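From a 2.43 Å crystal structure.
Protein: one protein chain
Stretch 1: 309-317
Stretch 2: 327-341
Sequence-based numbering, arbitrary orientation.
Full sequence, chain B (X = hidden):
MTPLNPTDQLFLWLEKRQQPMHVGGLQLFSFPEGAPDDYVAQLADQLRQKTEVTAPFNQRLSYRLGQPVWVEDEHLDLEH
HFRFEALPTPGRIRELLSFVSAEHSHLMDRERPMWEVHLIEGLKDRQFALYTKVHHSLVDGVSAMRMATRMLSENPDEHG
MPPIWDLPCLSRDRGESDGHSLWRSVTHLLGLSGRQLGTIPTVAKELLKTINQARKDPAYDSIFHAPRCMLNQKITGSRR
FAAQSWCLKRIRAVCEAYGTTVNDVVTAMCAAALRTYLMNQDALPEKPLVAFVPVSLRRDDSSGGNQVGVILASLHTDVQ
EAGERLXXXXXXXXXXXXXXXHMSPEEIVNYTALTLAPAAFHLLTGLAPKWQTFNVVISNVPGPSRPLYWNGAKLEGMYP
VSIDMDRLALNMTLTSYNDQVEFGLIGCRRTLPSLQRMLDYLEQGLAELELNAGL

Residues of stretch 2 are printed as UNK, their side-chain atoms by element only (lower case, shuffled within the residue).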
# COMPACT_ATOMS: atom_id res chain seq x y z
N GLY B 309 -32.72 8.66 -3.89
CA GLY B 309 -33.10 9.07 -2.54
C GLY B 309 -32.24 8.44 -1.46
O GLY B 309 -31.45 7.55 -1.76
N VAL B 310 -32.38 8.88 -0.21
CA VAL B 310 -31.61 8.35 0.90
C VAL B 310 -32.56 8.07 2.08
O VAL B 310 -33.25 8.97 2.56
CB VAL B 310 -30.48 9.30 1.32
CG1 VAL B 310 -30.11 9.12 2.78
CG2 VAL B 310 -29.26 9.08 0.45
N ILE B 311 -32.58 6.81 2.53
CA ILE B 311 -33.41 6.37 3.65
C ILE B 311 -32.53 6.23 4.88
O ILE B 311 -31.43 5.66 4.82
CB ILE B 311 -34.08 5.02 3.34
CG1 ILE B 311 -34.94 5.09 2.07
CG2 ILE B 311 -34.88 4.54 4.54
CD1 ILE B 311 -35.76 6.34 1.92
N LEU B 312 -33.00 6.75 6.02
CA LEU B 312 -32.39 6.48 7.32
C LEU B 312 -33.26 5.41 7.96
O LEU B 312 -34.17 5.70 8.73
CB LEU B 312 -32.29 7.75 8.16
CG LEU B 312 -31.24 8.81 7.79
CD1 LEU B 312 -31.44 10.09 8.62
CD2 LEU B 312 -29.80 8.29 7.93
N ALA B 313 -32.98 4.15 7.60
CA ALA B 313 -33.79 3.01 7.97
C ALA B 313 -33.26 2.37 9.24
O ALA B 313 -32.06 2.05 9.34
CB ALA B 313 -33.83 1.97 6.84
N SER B 314 -34.14 2.20 10.22
CA SER B 314 -33.80 1.45 11.42
C SER B 314 -33.56 -0.00 11.06
O SER B 314 -34.34 -0.60 10.30
CB SER B 314 -34.92 1.54 12.45
OG SER B 314 -34.90 0.43 13.34
N LEU B 315 -32.49 -0.58 11.61
CA LEU B 315 -32.23 -2.00 11.39
C LEU B 315 -32.90 -2.89 12.44
O LEU B 315 -32.97 -4.11 12.23
CB LEU B 315 -30.72 -2.25 11.36
CG LEU B 315 -30.08 -1.65 10.09
CD1 LEU B 315 -28.61 -1.95 10.00
CD2 LEU B 315 -30.79 -2.13 8.85
N HIS B 316 -33.40 -2.30 13.54
CA HIS B 316 -34.15 -3.04 14.57
C HIS B 316 -33.31 -4.17 15.17
O HIS B 316 -33.79 -5.29 15.33
CB HIS B 316 -35.46 -3.61 14.03
CG HIS B 316 -36.46 -2.57 13.66
ND1 HIS B 316 -36.80 -2.30 12.35
CD2 HIS B 316 -37.19 -1.72 14.43
CE1 HIS B 316 -37.69 -1.32 12.33
NE2 HIS B 316 -37.94 -0.95 13.57
N THR B 317 -32.06 -3.87 15.49
CA THR B 317 -31.17 -4.84 16.09
C THR B 317 -31.51 -5.12 17.54
O THR B 317 -30.83 -5.94 18.17
CB THR B 317 -29.73 -4.36 15.94
OG1 THR B 317 -29.62 -3.02 16.44
CG2 THR B 317 -29.36 -4.40 14.48
N UNK B 327 -40.09 -7.80 9.25
CA UNK B 327 -41.29 -7.02 8.94
C UNK B 327 -41.23 -5.60 9.49
O UNK B 327 -41.65 -4.65 8.81
c UNK B 327 -43.09 -9.18 7.49
c UNK B 327 -42.67 -9.16 8.94
c UNK B 327 -42.54 -7.73 9.45
c UNK B 327 -43.64 -9.91 9.84
N UNK B 328 -40.71 -5.41 10.71
CA UNK B 328 -40.46 -4.05 11.17
C UNK B 328 -39.49 -3.32 10.25
O UNK B 328 -39.61 -2.10 10.07
c UNK B 328 -40.82 -4.04 14.96
c UNK B 328 -41.52 -4.87 16.03
c UNK B 328 -40.86 -4.72 13.61
n UNK B 328 -41.15 -4.45 17.41
c UNK B 328 -39.93 -4.05 12.61
N UNK B 329 -38.53 -4.03 9.65
CA UNK B 329 -37.65 -3.42 8.66
C UNK B 329 -38.43 -3.10 7.39
O UNK B 329 -38.28 -2.02 6.81
c UNK B 329 -35.72 -3.90 7.08
c UNK B 329 -36.44 -4.34 8.35
c UNK B 329 -35.45 -4.36 9.52
c UNK B 329 -34.55 -5.60 9.58
N UNK B 330 -39.29 -4.03 6.96
CA UNK B 330 -40.03 -3.85 5.71
C UNK B 330 -40.92 -2.61 5.78
O UNK B 330 -40.83 -1.72 4.92
c UNK B 330 -40.84 -5.11 5.40
c UNK B 330 -42.19 -4.11 3.41
n UNK B 330 -43.49 -4.24 3.01
c UNK B 330 -42.03 -4.86 4.53
n UNK B 330 -43.26 -5.45 4.76
c UNK B 330 -44.11 -5.07 3.84
N UNK B 331 -41.80 -2.55 6.79
CA UNK B 331 -42.69 -1.40 6.92
C UNK B 331 -41.90 -0.13 7.21
O UNK B 331 -42.27 0.95 6.73
n UNK B 331 -45.04 -3.81 8.29
c UNK B 331 -43.75 -1.65 8.00
c UNK B 331 -44.80 -2.64 7.59
n UNK B 331 -46.39 -3.81 6.62
c UNK B 331 -46.00 -4.49 7.68
c UNK B 331 -45.65 -2.65 6.53
N UNK B 332 -40.81 -0.25 7.98
CA UNK B 332 -40.03 0.93 8.30
C UNK B 332 -39.43 1.59 7.07
O UNK B 332 -39.31 2.81 7.01
N UNK B 333 -39.06 0.79 6.07
CA UNK B 333 -38.49 1.35 4.85
C UNK B 333 -39.57 1.76 3.86
O UNK B 333 -39.44 2.79 3.19
s UNK B 333 -34.90 -0.64 4.19
c UNK B 333 -35.56 -2.26 3.76
c UNK B 333 -37.51 0.35 4.21
c UNK B 333 -36.30 0.08 5.07
N UNK B 334 -40.62 0.94 3.75
CA UNK B 334 -41.81 1.32 2.99
C UNK B 334 -42.29 2.72 3.38
O UNK B 334 -42.48 3.59 2.52
c UNK B 334 -44.17 0.42 2.42
c UNK B 334 -42.91 0.29 3.24
o UNK B 334 -44.81 -1.81 1.84
o UNK B 334 -45.96 -0.82 3.44
c UNK B 334 -45.05 -0.82 2.57
N UNK B 335 -42.47 2.96 4.68
CA UNK B 335 -42.96 4.24 5.16
C UNK B 335 -41.93 5.35 4.99
O UNK B 335 -42.31 6.51 4.77
c UNK B 335 -44.78 2.61 8.18
o UNK B 335 -44.29 3.20 9.16
c UNK B 335 -43.39 4.10 6.63
c UNK B 335 -44.64 3.23 6.80
o UNK B 335 -45.40 1.51 8.29
N UNK B 336 -40.64 5.03 5.09
CA UNK B 336 -39.62 6.08 4.94
C UNK B 336 -39.48 6.52 3.49
O UNK B 336 -39.20 7.70 3.23
c UNK B 336 -38.28 5.60 5.49
N UNK B 337 -39.68 5.61 2.54
CA UNK B 337 -39.67 6.01 1.14
C UNK B 337 -40.89 6.88 0.82
O UNK B 337 -40.80 7.81 0.02
c UNK B 337 -41.03 5.54 -3.27
c UNK B 337 -39.59 5.00 -1.27
c UNK B 337 -40.98 5.32 -1.78
n UNK B 337 -42.46 5.74 -3.55
c UNK B 337 -39.59 4.76 0.25
N UNK B 338 -42.05 6.60 1.44
CA UNK B 338 -43.27 7.33 1.10
C UNK B 338 -43.18 8.80 1.49
O UNK B 338 -43.85 9.64 0.88
c UNK B 338 -45.22 5.54 -0.42
c UNK B 338 -44.48 6.67 1.75
n UNK B 338 -46.51 5.64 -0.74
c UNK B 338 -44.91 5.37 1.07
o UNK B 338 -44.32 5.58 -1.26
N UNK B 339 -42.34 9.15 2.47
CA UNK B 339 -42.04 10.53 2.80
C UNK B 339 -41.36 11.23 1.61
O UNK B 339 -41.08 12.43 1.67
c UNK B 339 -40.81 11.96 4.61
n UNK B 339 -38.34 11.54 4.64
n UNK B 339 -36.76 10.07 3.83
n UNK B 339 -38.38 9.30 5.25
c UNK B 339 -41.17 10.58 4.06
c UNK B 339 -39.52 11.92 5.44
c UNK B 339 -37.83 10.31 4.58
N UNK B 340 -41.09 10.49 0.54
CA UNK B 340 -40.55 11.05 -0.70
C UNK B 340 -41.57 11.11 -1.82
O UNK B 340 -41.25 11.65 -2.89
c UNK B 340 -39.35 10.22 -1.18
o UNK B 340 -34.61 11.10 1.75
c UNK B 340 -36.73 11.86 0.98
c UNK B 340 -37.11 9.47 -0.33
c UNK B 340 -37.88 11.64 0.27
c UNK B 340 -38.09 10.45 -0.40
c UNK B 340 -35.77 10.88 1.04
c UNK B 340 -35.96 9.68 0.38
N UNK B 341 -42.78 10.57 -1.63
CA UNK B 341 -43.76 10.51 -2.70
C UNK B 341 -44.04 11.90 -3.27
O UNK B 341 -44.01 12.10 -4.49
c UNK B 341 -44.47 6.66 -5.33
n UNK B 341 -43.48 6.60 -6.21
n UNK B 341 -45.23 5.59 -5.10
c UNK B 341 -45.76 7.95 -3.66
n UNK B 341 -44.69 7.79 -4.65
c UNK B 341 -46.00 9.41 -3.30
c UNK B 341 -45.05 9.87 -2.20

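Position 327 carries four carbons forked at the second and points away from the strand; it is Leu327. At 328 four carbons in a row end in a nitrogen. Its CB lies over the face of the His316 ring, 3.6 Å from the ring centroid and 14° off the normal, a CH-pi contact, while the chain end leads away; this is Lys328. Position 329 has four carbons forked at the first, one arm two carbons long, and the tip of that arm comes within 3.4 Å of Leu315 O: Ile329, the atom being CD1.

Positions 330 and 331 each bear one carbon and a five-membered ring of three carbons and two nitrogens, the pattern of histidine. Neither His330 nor His331 reaches the strand. Position 332 has no side-chain atoms and is Gly332; a CB here would sit 2.9 Å from Lys328 O. At 333 an unbranched run of two carbons, sulfur and carbon identifies Met333, whose CG packs 3.6 Å from Ala313 CB.

Positions 334 and 335 both hold three carbons, the third with two oxygens, and lie out of reach of the strand. They are Glu334 and Glu335; the former accepts a hydrogen bond at OE2 from His330 NE2 (3.0 Å), one helical turn back. The single carbon at 336 points toward the strand and lies 3.7 Å from Ile311 CG2, so this is Ala336. Four carbons in a row and a terminal nitrogen at 337 give Lys337, whose CA is 4.0 Å from Ile311 CD1 although its side-chain end leads away.

At 338 three carbons, the third bearing one oxygen and one nitrogen, indicate Gln338, with no contact to the strand. Position 339 has three carbons, a nitrogen, and a carbon with two more nitrogens: Arg339, with NH2 3.9 Å from Val310 O, at the edge of the guanidinium. Position 340 shows one carbon and a six-carbon ring bearing an oxygen. That oxygen is 2.7 Å from Val310 O, and the residue is Tyr340. Position 341 repeats the arginine pattern but stays remote, as Arg341.

The strand and helix run nearly antiparallel, at 158°, with axes 7.9 Å apart at closest approach. The backbones come close where an alanine faces a larger partner: the CA atoms of Ala313 and Met333 are 5.9 Å apart, and those of Ile311 and Ala336 are 6.3 Å apart. Apolar packing fills the middle, His316 covers one end, and at the other Tyr340 OH donates the sole cross-stretch hydrogen bond to Val310 O (2.7 Å), while its CE2 meets Ile311 CD1 at 3.7 Å.

Stretch 2 327-341: LKIHHGMEEAKQRYR
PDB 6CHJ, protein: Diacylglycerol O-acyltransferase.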